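PDB 2NYK: M157 from Murid herpesvirus 1, which probably serves as an MHC class I-like viral ligand for Ly49 receptors of mouse natural killer cells. Local coordinates for residues E24-V29 against R96-Y101; A179-F184 against R260-P265; M14-F19 against I160-R165. The protein carries 1 engineered substitution. One frame throughout, in Å; residues are numbered along the deposited sequence.

Contact 1 of 3, residues E24-V29 against R96-Y101; sequences EFEVTV and RICVRY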
loop_
_atom_site.group_PDB
_atom_site.type_symbol
_atom_site.label_atom_id
_atom_site.label_comp_id
_atom_site.label_asym_id
_atom_site.label_seq_id
_atom_site.Cartn_x
_atom_site.Cartn_y
_atom_site.Cartn_z
ATOM N N GLU A 24 0.935 -7.023 -3.030
ATOM C CA GLU A 24 1.484 -6.501 -4.275
ATOM C C GLU A 24 2.959 -6.348 -4.065
ATOM O O GLU A 24 3.391 -5.632 -3.155
ATOM C CB GLU A 24 0.831 -5.165 -4.630
ATOM C CG GLU A 24 -0.741 -5.211 -4.825
ATOM C CD GLU A 24 -1.549 -5.324 -3.524
ATOM O OE1 GLU A 24 -1.218 -4.670 -2.518
ATOM O OE2 GLU A 24 -2.534 -6.087 -3.495
ATOM N N PHE A 25 3.737 -7.037 -4.889
ATOM C CA PHE A 25 5.190 -6.986 -4.825
ATOM C C PHE A 25 5.642 -6.184 -6.017
ATOM O O PHE A 25 5.242 -6.489 -7.158
ATOM C CB PHE A 25 5.776 -8.402 -4.946
ATOM C CG PHE A 25 5.288 -9.365 -3.918
ATOM C CD1 PHE A 25 5.946 -9.484 -2.692
ATOM C CD2 PHE A 25 4.173 -10.173 -4.178
ATOM C CE1 PHE A 25 5.503 -10.385 -1.735
ATOM C CE2 PHE A 25 3.717 -11.069 -3.252
ATOM C CZ PHE A 25 4.393 -11.205 -2.025
ATOM N N GLU A 26 6.451 -5.148 -5.793
ATOM C CA GLU A 26 6.871 -4.324 -6.908
ATOM C C GLU A 26 8.369 -4.032 -6.866
ATOM O O GLU A 26 8.923 -3.745 -5.806
ATOM C CB GLU A 26 6.074 -3.016 -6.912
ATOM C CG GLU A 26 6.472 -2.040 -8.016
ATOM C CD GLU A 26 5.438 -0.932 -8.178
ATOM O OE1 GLU A 26 5.736 0.076 -8.832
ATOM O OE2 GLU A 26 4.327 -1.064 -7.651
ATOM N N VAL A 27 9.024 -4.085 -8.021
ATOM C CA VAL A 27 10.435 -3.755 -8.092
ATOM C C VAL A 27 10.671 -2.864 -9.296
ATOM O O VAL A 27 10.173 -3.140 -10.389
ATOM C CB VAL A 27 11.350 -5.014 -8.212
ATOM C CG1 VAL A 27 12.816 -4.603 -8.319
ATOM C CG2 VAL A 27 11.157 -5.933 -7.013
ATOM N N THR A 28 11.427 -1.792 -9.069
ATOM C CA THR A 28 11.807 -0.865 -10.116
ATOM C C THR A 28 13.329 -0.799 -10.172
ATOM O O THR A 28 13.994 -0.689 -9.138
ATOM C CB THR A 28 11.223 0.537 -9.863
ATOM O OG1 THR A 28 9.792 0.452 -9.824
ATOM C CG2 THR A 28 11.638 1.488 -10.959
ATOM N N VAL A 29 13.869 -0.923 -11.378
ATOM C CA VAL A 29 15.299 -0.777 -11.621
ATOM C C VAL A 29 15.500 0.312 -12.693
ATOM O O VAL A 29 14.832 0.303 -13.724
ATOM C CB VAL A 29 15.917 -2.125 -12.068
ATOM C CG1 VAL A 29 17.291 -1.926 -12.652
ATOM C CG2 VAL A 29 15.984 -3.104 -10.897
ATOM N N ARG A 96 14.520 2.593 -17.629
ATOM C CA ARG A 96 14.006 1.943 -16.433
ATOM C C ARG A 96 13.061 0.782 -16.730
ATOM O O ARG A 96 12.454 0.700 -17.798
ATOM C CB ARG A 96 13.333 2.963 -15.505
ATOM C CG ARG A 96 12.214 3.749 -16.156
ATOM C CD ARG A 96 12.147 5.193 -15.609
ATOM N NE ARG A 96 12.194 5.253 -14.142
ATOM C CZ ARG A 96 11.259 4.756 -13.331
ATOM N NH1 ARG A 96 10.193 4.137 -13.830
ATOM N NH2 ARG A 96 11.396 4.870 -12.014
ATOM N N ILE A 97 12.940 -0.116 -15.763
ATOM C CA ILE A 97 12.003 -1.230 -15.880
ATOM C C ILE A 97 11.369 -1.503 -14.515
ATOM O O ILE A 97 12.036 -1.456 -13.482
ATOM C CB ILE A 97 12.682 -2.507 -16.425
ATOM C CG1 ILE A 97 11.659 -3.628 -16.628
ATOM C CG2 ILE A 97 13.813 -2.960 -15.492
ATOM C CD1 ILE A 97 12.188 -4.806 -17.401
ATOM N N CYS A 98 10.075 -1.770 -14.534
ATOM C CA CYS A 98 9.366 -2.090 -13.319
ATOM C C CYS A 98 8.560 -3.370 -13.510
ATOM O O CYS A 98 8.015 -3.619 -14.591
ATOM C CB CYS A 98 8.476 -0.915 -12.926
ATOM S SG CYS A 98 7.562 -1.178 -11.406
ATOM N N VAL A 99 8.507 -4.186 -12.455
ATOM C CA VAL A 99 7.652 -5.370 -12.438
ATOM C C VAL A 99 6.756 -5.309 -11.204
ATOM O O VAL A 99 7.209 -4.903 -10.136
ATOM C CB VAL A 99 8.461 -6.694 -12.505
ATOM C CG1 VAL A 99 9.429 -6.845 -11.284
ATOM C CG2 VAL A 99 7.539 -7.903 -12.608
ATOM N N ARG A 100 5.492 -5.703 -11.363
ATOM C CA ARG A 100 4.541 -5.729 -10.255
ATOM C C ARG A 100 3.715 -7.015 -10.239
ATOM O O ARG A 100 3.051 -7.327 -11.220
ATOM C CB ARG A 100 3.591 -4.527 -10.356
ATOM C CG ARG A 100 2.579 -4.402 -9.200
ATOM C CD ARG A 100 1.607 -3.221 -9.502
ATOM N NE ARG A 100 0.549 -3.075 -8.490
ATOM C CZ ARG A 100 0.736 -2.597 -7.252
ATOM N NH1 ARG A 100 1.941 -2.218 -6.840
ATOM N NH2 ARG A 100 -0.284 -2.505 -6.408
ATOM N N TYR A 101 3.757 -7.744 -9.125
ATOM C CA TYR A 101 2.932 -8.939 -8.960
ATOM C C TYR A 101 1.816 -8.549 -8.021
ATOM O O TYR A 101 2.068 -8.209 -6.856
ATOM C CB TYR A 101 3.726 -10.089 -8.353
ATOM C CG TYR A 101 4.668 -10.791 -9.321
ATOM C CD1 TYR A 101 5.812 -10.156 -9.802
ATOM C CD2 TYR A 101 4.388 -12.084 -9.772
ATOM C CE1 TYR A 101 6.667 -10.789 -10.713
ATOM C CE2 TYR A 101 5.246 -12.734 -10.682
ATOM C CZ TYR A 101 6.369 -12.077 -11.133
ATOM O OH TYR A 101 7.213 -12.705 -12.024
HETATM O O HOH W 1 -0.694 -1.673 -3.831
#

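Contact 2 of 3, residues A179-F184 against R260-P265; sequences ATEVEF and RTKRVP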
loop_
_atom_site.group_PDB
_atom_site.type_symbol
_atom_site.label_atom_id
_atom_site.label_comp_id
_atom_site.label_asym_id
_atom_site.label_seq_id
_atom_site.Cartn_x
_atom_site.Cartn_y
_atom_site.Cartn_z
ATOM N N ALA A 179 -11.026 5.410 13.723
ATOM C CA ALA A 179 -9.569 5.323 13.958
ATOM C C ALA A 179 -8.868 6.422 13.164
ATOM O O ALA A 179 -7.637 6.555 13.179
ATOM C CB ALA A 179 -9.049 3.940 13.576
ATOM N N THR A 180 -9.679 7.238 12.501
ATOM C CA THR A 180 -9.199 8.302 11.628
ATOM C C THR A 180 -9.217 9.654 12.356
ATOM O O THR A 180 -10.248 10.050 12.907
ATOM C CB THR A 180 -10.057 8.360 10.345
ATOM O OG1 THR A 180 -10.102 7.049 9.755
ATOM C CG2 THR A 180 -9.479 9.360 9.349
ATOM N N GLU A 181 -8.082 10.347 12.398
ATOM C CA GLU A 181 -8.014 11.611 13.139
ATOM C C GLU A 181 -8.081 12.766 12.162
ATOM O O GLU A 181 -7.494 12.678 11.106
ATOM C CB GLU A 181 -6.748 11.671 13.980
ATOM C CG GLU A 181 -6.636 10.480 14.955
ATOM C CD GLU A 181 -5.272 10.349 15.602
ATOM O OE1 GLU A 181 -4.268 10.837 15.027
ATOM O OE2 GLU A 181 -5.212 9.768 16.707
ATOM N N VAL A 182 -8.805 13.834 12.526
ATOM C CA VAL A 182 -9.062 14.987 11.644
ATOM C C VAL A 182 -8.925 16.333 12.372
ATOM O O VAL A 182 -9.607 16.590 13.360
ATOM C CB VAL A 182 -10.446 14.872 10.947
ATOM C CG1 VAL A 182 -10.686 16.048 9.993
ATOM C CG2 VAL A 182 -10.541 13.555 10.192
ATOM N N GLU A 183 -8.009 17.163 11.883
ATOM C CA GLU A 183 -7.796 18.512 12.377
ATOM C C GLU A 183 -8.349 19.468 11.332
ATOM O O GLU A 183 -7.729 19.682 10.276
ATOM C CB GLU A 183 -6.307 18.768 12.609
ATOM C CG GLU A 183 -5.691 17.829 13.650
ATOM C CD GLU A 183 -4.183 17.768 13.597
ATOM O OE1 GLU A 183 -3.617 17.251 12.612
ATOM O OE2 GLU A 183 -3.543 18.217 14.567
ATOM N N PHE A 184 -9.534 20.013 11.623
ATOM C CA PHE A 184 -10.250 20.883 10.699
ATOM C C PHE A 184 -10.511 22.217 11.398
ATOM O O PHE A 184 -11.379 22.313 12.280
ATOM C CB PHE A 184 -11.548 20.208 10.226
ATOM C CG PHE A 184 -12.338 21.012 9.216
ATOM C CD1 PHE A 184 -11.704 21.769 8.237
ATOM C CD2 PHE A 184 -13.732 20.977 9.232
ATOM C CE1 PHE A 184 -12.441 22.500 7.315
ATOM C CE2 PHE A 184 -14.484 21.707 8.314
ATOM C CZ PHE A 184 -13.835 22.466 7.348
ATOM N N ARG A 260 -6.264 23.839 16.238
ATOM C CA ARG A 260 -5.917 22.540 15.666
ATOM C C ARG A 260 -6.099 21.428 16.715
ATOM O O ARG A 260 -5.235 21.245 17.582
ATOM C CB ARG A 260 -4.481 22.586 15.158
ATOM C CG ARG A 260 -4.060 21.340 14.457
ATOM C CD ARG A 260 -2.739 21.533 13.791
ATOM N NE ARG A 260 -2.360 20.342 13.045
ATOM C CZ ARG A 260 -1.408 20.322 12.116
ATOM N NH1 ARG A 260 -0.733 21.428 11.822
ATOM N NH2 ARG A 260 -1.123 19.195 11.487
ATOM N N THR A 261 -7.230 20.722 16.642
ATOM C CA THR A 261 -7.572 19.632 17.587
ATOM C C THR A 261 -8.062 18.435 16.800
ATOM O O THR A 261 -8.753 18.607 15.799
ATOM C CB THR A 261 -8.684 20.047 18.638
ATOM O OG1 THR A 261 -9.192 18.883 19.323
ATOM C CG2 THR A 261 -9.847 20.760 17.955
ATOM N N LYS A 262 -7.710 17.229 17.245
ATOM C CA LYS A 262 -8.119 16.035 16.502
ATOM C C LYS A 262 -9.516 15.576 16.884
ATOM O O LYS A 262 -9.841 15.437 18.074
ATOM C CB LYS A 262 -7.115 14.880 16.677
ATOM C CG LYS A 262 -5.865 15.020 15.808
ATOM C CD LYS A 262 -4.785 14.019 16.197
ATOM C CE LYS A 262 -3.647 14.116 15.158
ATOM N NZ LYS A 262 -2.594 13.056 15.405
ATOM N N ARG A 263 -10.315 15.309 15.845
ATOM C CA ARG A 263 -11.671 14.766 15.956
ATOM C C ARG A 263 -11.841 13.578 14.990
ATOM O O ARG A 263 -11.025 13.391 14.111
ATOM C CB ARG A 263 -12.681 15.879 15.628
ATOM C CG ARG A 263 -12.281 17.217 16.242
ATOM C CD ARG A 263 -13.451 18.099 16.621
ATOM N NE ARG A 263 -14.351 18.431 15.519
ATOM C CZ ARG A 263 -14.221 19.481 14.703
ATOM N NH1 ARG A 263 -13.183 20.313 14.805
ATOM N NH2 ARG A 263 -15.135 19.696 13.765
ATOM N N VAL A 264 -12.892 12.778 15.154
ATOM C CA VAL A 264 -13.154 11.667 14.229
ATOM C C VAL A 264 -14.291 12.027 13.254
ATOM O O VAL A 264 -15.244 12.714 13.643
ATOM C CB VAL A 264 -13.478 10.325 14.964
ATOM C CG1 VAL A 264 -12.287 9.851 15.835
ATOM C CG2 VAL A 264 -14.735 10.434 15.785
ATOM N N PRO A 265 -14.202 11.570 11.985
ATOM C CA PRO A 265 -15.338 11.833 11.081
ATOM C C PRO A 265 -16.637 11.191 11.570
ATOM O O PRO A 265 -16.608 10.141 12.216
ATOM C CB PRO A 265 -14.900 11.205 9.749
ATOM C CG PRO A 265 -13.386 11.091 9.845
ATOM C CD PRO A 265 -13.121 10.822 11.312
HETATM O O HOH W 2 -10.489 19.638 14.375
#

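Contact 3 of 3, residues M14-F19 against I160-R165; sequences MDDFQF and IKNRWR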
loop_
_atom_site.group_PDB
_atom_site.type_symbol
_atom_site.label_atom_id
_atom_site.label_comp_id
_atom_site.label_asym_id
_atom_site.label_seq_id
_atom_site.Cartn_x
_atom_site.Cartn_y
_atom_site.Cartn_z
ATOM N N MET A 14 -6.694 -22.591 10.657
ATOM C CA MET A 14 -7.982 -22.385 10.038
ATOM C C MET A 14 -8.198 -20.936 9.651
ATOM O O MET A 14 -8.756 -20.669 8.596
ATOM C CB MET A 14 -9.096 -22.840 10.967
ATOM C CG MET A 14 -9.121 -24.339 11.150
ATOM S SD MET A 14 -10.736 -24.803 11.724
ATOM C CE MET A 14 -10.695 -26.591 11.345
ATOM N N ASP A 15 -7.788 -20.018 10.521
ATOM C CA ASP A 15 -7.880 -18.584 10.244
ATOM C C ASP A 15 -6.941 -18.126 9.123
ATOM O O ASP A 15 -7.286 -17.234 8.341
ATOM C CB ASP A 15 -7.630 -17.771 11.519
ATOM C CG ASP A 15 -8.708 -17.983 12.573
ATOM O OD1 ASP A 15 -9.862 -18.316 12.211
ATOM O OD2 ASP A 15 -8.394 -17.822 13.770
ATOM N N ASP A 16 -5.770 -18.751 9.028
ATOM C CA ASP A 16 -4.832 -18.439 7.938
ATOM C C ASP A 16 -5.478 -18.805 6.614
ATOM O O ASP A 16 -5.407 -18.059 5.637
ATOM C CB ASP A 16 -3.513 -19.201 8.108
ATOM C CG ASP A 16 -2.641 -18.632 9.211
ATOM O OD1 ASP A 16 -2.988 -17.583 9.801
ATOM O OD2 ASP A 16 -1.592 -19.246 9.490
ATOM N N PHE A 17 -6.146 -19.957 6.600
ATOM C CA PHE A 17 -6.805 -20.409 5.387
ATOM C C PHE A 17 -7.965 -19.487 5.031
ATOM O O PHE A 17 -8.087 -19.060 3.883
ATOM C CB PHE A 17 -7.286 -21.858 5.520
ATOM C CG PHE A 17 -7.947 -22.383 4.280
ATOM C CD1 PHE A 17 -7.188 -22.929 3.255
ATOM C CD2 PHE A 17 -9.326 -22.279 4.108
ATOM C CE1 PHE A 17 -7.792 -23.407 2.112
ATOM C CE2 PHE A 17 -9.941 -22.757 2.955
ATOM C CZ PHE A 17 -9.175 -23.315 1.960
ATOM N N GLN A 18 -8.813 -19.183 6.006
ATOM C CA GLN A 18 -10.072 -18.501 5.709
ATOM C C GLN A 18 -9.934 -17.020 5.322
ATOM O O GLN A 18 -10.740 -16.510 4.543
ATOM C CB GLN A 18 -11.065 -18.645 6.861
ATOM C CG GLN A 18 -12.524 -18.498 6.412
ATOM C CD GLN A 18 -12.935 -19.538 5.348
ATOM O OE1 GLN A 18 -12.532 -20.708 5.398
ATOM N NE2 GLN A 18 -13.728 -19.096 4.377
ATOM N N PHE A 19 -8.923 -16.352 5.857
ATOM C CA PHE A 19 -8.735 -14.924 5.628
ATOM C C PHE A 19 -8.196 -14.593 4.230
ATOM O O PHE A 19 -7.086 -14.990 3.872
ATOM C CB PHE A 19 -7.835 -14.325 6.711
ATOM C CG PHE A 19 -7.708 -12.838 6.624
ATOM C CD1 PHE A 19 -8.819 -12.019 6.814
ATOM C CD2 PHE A 19 -6.481 -12.258 6.330
ATOM C CE1 PHE A 19 -8.708 -10.626 6.719
ATOM C CE2 PHE A 19 -6.356 -10.885 6.239
ATOM C CZ PHE A 19 -7.461 -10.066 6.434
ATOM N N ILE A 160 3.233 -17.222 3.865
ATOM C CA ILE A 160 2.934 -15.787 3.675
ATOM C C ILE A 160 1.682 -15.357 4.435
ATOM O O ILE A 160 1.707 -14.379 5.182
ATOM C CB ILE A 160 2.833 -15.420 2.173
ATOM C CG1 ILE A 160 4.173 -15.723 1.446
ATOM C CG2 ILE A 160 2.514 -13.946 2.016
ATOM C CD1 ILE A 160 4.068 -15.735 -0.116
ATOM N N LYS A 161 0.588 -16.091 4.248
ATOM C CA LYS A 161 -0.664 -15.826 4.959
ATOM C C LYS A 161 -0.480 -15.896 6.466
ATOM O O LYS A 161 -0.937 -15.016 7.191
ATOM C CB LYS A 161 -1.754 -16.803 4.500
ATOM C CG LYS A 161 -2.159 -16.647 3.025
ATOM C CD LYS A 161 -3.481 -17.357 2.708
ATOM C CE LYS A 161 -4.698 -16.479 3.049
ATOM N NZ LYS A 161 -5.957 -17.283 2.901
ATOM N N ASN A 162 0.245 -16.906 6.932
ATOM C CA ASN A 162 0.523 -17.048 8.370
ATOM C C ASN A 162 1.291 -15.843 8.920
ATOM O O ASN A 162 0.975 -15.317 9.982
ATOM C CB ASN A 162 1.264 -18.358 8.663
ATOM C CG ASN A 162 1.681 -18.485 10.129
ATOM O OD1 ASN A 162 2.828 -18.203 10.479
ATOM N ND2 ASN A 162 0.749 -18.906 10.983
ATOM N N ARG A 163 2.278 -15.399 8.152
ATOM C CA ARG A 163 3.115 -14.247 8.512
ATOM C C ARG A 163 2.369 -12.912 8.497
ATOM O O ARG A 163 2.629 -12.045 9.347
ATOM C CB ARG A 163 4.317 -14.156 7.563
ATOM C CG ARG A 163 5.410 -15.104 7.881
ATOM C CD ARG A 163 6.397 -15.303 6.699
ATOM N NE ARG A 163 7.045 -14.067 6.268
ATOM C CZ ARG A 163 7.724 -13.254 7.071
ATOM N NH1 ARG A 163 7.848 -13.530 8.366
ATOM N NH2 ARG A 163 8.283 -12.154 6.582
ATOM N N TRP A 164 1.443 -12.749 7.552
ATOM C CA TRP A 164 0.803 -11.445 7.308
ATOM C C TRP A 164 -0.633 -11.262 7.770
ATOM O O TRP A 164 -1.088 -10.128 7.903
ATOM C CB TRP A 164 0.892 -11.089 5.818
ATOM C CG TRP A 164 2.317 -10.743 5.443
ATOM C CD1 TRP A 164 3.313 -11.606 5.055
ATOM C CD2 TRP A 164 2.882 -9.438 5.429
ATOM N NE1 TRP A 164 4.469 -10.905 4.806
ATOM C CE2 TRP A 164 4.226 -9.569 5.040
ATOM C CE3 TRP A 164 2.373 -8.161 5.710
ATOM C CZ2 TRP A 164 5.076 -8.459 4.913
ATOM C CZ3 TRP A 164 3.219 -7.075 5.610
ATOM C CH2 TRP A 164 4.551 -7.229 5.216
ATOM N N ARG A 165 -1.359 -12.354 7.994
ATOM C CA ARG A 165 -2.772 -12.249 8.332
ATOM C C ARG A 165 -3.072 -11.215 9.425
ATOM O O ARG A 165 -3.887 -10.343 9.229
ATOM C CB ARG A 165 -3.356 -13.603 8.736
ATOM C CG ARG A 165 -4.749 -13.461 9.283
ATOM C CD ARG A 165 -5.471 -14.797 9.385
ATOM N NE ARG A 165 -4.864 -15.717 10.343
ATOM C CZ ARG A 165 -5.005 -15.647 11.670
ATOM N NH1 ARG A 165 -5.721 -14.679 12.222
ATOM N NH2 ARG A 165 -4.439 -16.571 12.447
HETATM O O HOH W 3 -6.216 -16.749 14.710
HETATM O O HOH W 4 -1.282 -16.103 11.311
HETATM O O HOH W 5 -8.711 -16.877 1.955
#

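Contact 1 of 3, residues E24-V29 against R96-Y101
Arg96 NH2 lies 3.6 Å from the methyl CG2 of Thr28. At Ile97 the backbones join as an antiparallel hydrogen-bonded pair with Val29; the bond from Val29 N to Ile97 O is almost straight (175°), and Ile97 CG2 rests 4.1 Å from Val29 CB. Cys98 turns to the other face, where SG, anti to the backbone N (chi1 -179°), sits 3.2 Å from Thr28 OG1. Val99 repeats the two-bond pairing with Val27. Arg100 is extended from CG to NE and brings NH1 to 2.8 Å from Glu26 OE2. This salt bridge has a weak hydrogen bond, bent to 129°, and its two planar groups stand nearly perpendicular. Glu24 CB lies 3.3 Å above the plane of the Arg100 guanidinium, offset toward its rim, while a water accepts from Arg100 NH2 and donates weakly to Glu24 OE1; Glu24 OE2 bonds Thr22. Tyr101 closes the ladder with Phe25, its CB against Phe25 CD2. Strands 35-41 and 109-118 flank the pair in the antiparallel sheet of an MHC class I-like platform, and helix 71-90 packs on the Phe25, Val27, Val29 and Tyr101 face, with Phe75 edge-to-face to Tyr101.

Contact 2 of 3, residues A179-F184 against R260-P265
Val182 and Arg263 form an antiparallel hydrogen-bonded pair, with Val182 N 2.8 Å from Arg263 O and Arg263 N 2.9 Å from Val182 O. The second bond reaches its carbonyl from a donor tilted 31° out of plane, and the segments run 129° apart end to end, so the ladder is splayed rather than regular. A water takes over beyond it, accepting from Phe184 N and donating to Thr261 O. On one side of the strands, acidic and basic chains interleave. Lys262, extended beyond CG, places NZ 2.8 Å from Glu181 OE1, above the carboxylate plane, in a salt bridge. Its CG also packs 3.5 Å from Glu183 CG. Glu183 in turn receives Arg260 through a weak bond from NE to OE2 of 2.9 Å and a longer, weak one from NH2 to OE1, the flat groups 60° apart. On the face of Val182, its CG2 meets Pro265 CG at 3.8 Å, and Arg263 NH2 bonds Pro255 O. Strand 192-198 pairs with the other edge of 181-184; Val182 packs on Cys194 and Val253, beside the Cys194-Cys241 disulfide, consistent with an immunoglobulin-like domain as in MHC class I relatives.

Contact 3 of 3, residues M14-F19 against I160-R165
Asp16 is gripped by two residues of helix 157-173, one at each carboxylate oxygen. Arg165 NE donates to Asp16 OD1 over 2.7 Å, in the guanidinium plane and onto the anti lone pair, making a salt bridge with a 160° bond; Arg165 NH2 adds a weak second bond to the same oxygen. Asn162 ND2 reaches Asp16 OD2 at 2.8 Å on its syn lone pair, with that oxygen in the amide plane although the amide and carboxylate planes are 75° apart. A water donates both to Asp16 OD1 and to Asn162 O. At the C-terminal end of helix 9-18, a turn at chi3 (84°) sets Lys161 CE close to the carbonyls of Asp16 and Phe19, and NZ donates to Asp16 O at 2.9 Å and to Phe19 O at 2.7 Å, the latter from above the carbonyl plane; it also bonds Gly107 O. Outward from these bonds, Asp15 CB sits 3.4 Å above the centre of the Arg165 guanidinium, and a water links Asp15 OD2 to Arg165 NH2. Arg165 NH1 is held by Gln169. The aliphatic part of Arg165 is packed by Phe19, whose CD2 lies 3.6 Å from Arg165 CG. The short helical segments 14-18 and 160-165 cross nearly perpendicularly, their axes 9.0 Å apart at the closest. With Asp16 buried, its negative charge is probably offset by Arg165, which would favour the ionised carboxylate, while the ammonium of Lys161 probably compensates the partial negative charge of the carbonyls where helix 9-18 ends.

Overall arrangement
The three contacts sample two parts of an MHC class I-like chain. Contacts 1 and 3 share a neighbourhood through their first segments: helix 9-18 is followed by strand 21-30, and the nearest atoms of contacts 1 and 3 are about 5 Å apart without touching, with centres 25 Å apart. Contact 3 ties the N-terminal helix to helix 157-173, whereas contact 1 joins two central strands of the sheet. Helix 157-173 is followed by strand 181-186 of contact 2, whose centre is 35 Å from that of contact 1 and 33 Å from that of contact 3, in a separate sheet. The ligands are glycans attached to the protein; in contact 2 the Arg260 side chain is about 6 Å from an N-acetylglucosamine. The side chain of Thr180 is about 7 Å from a bound fucose (FUC).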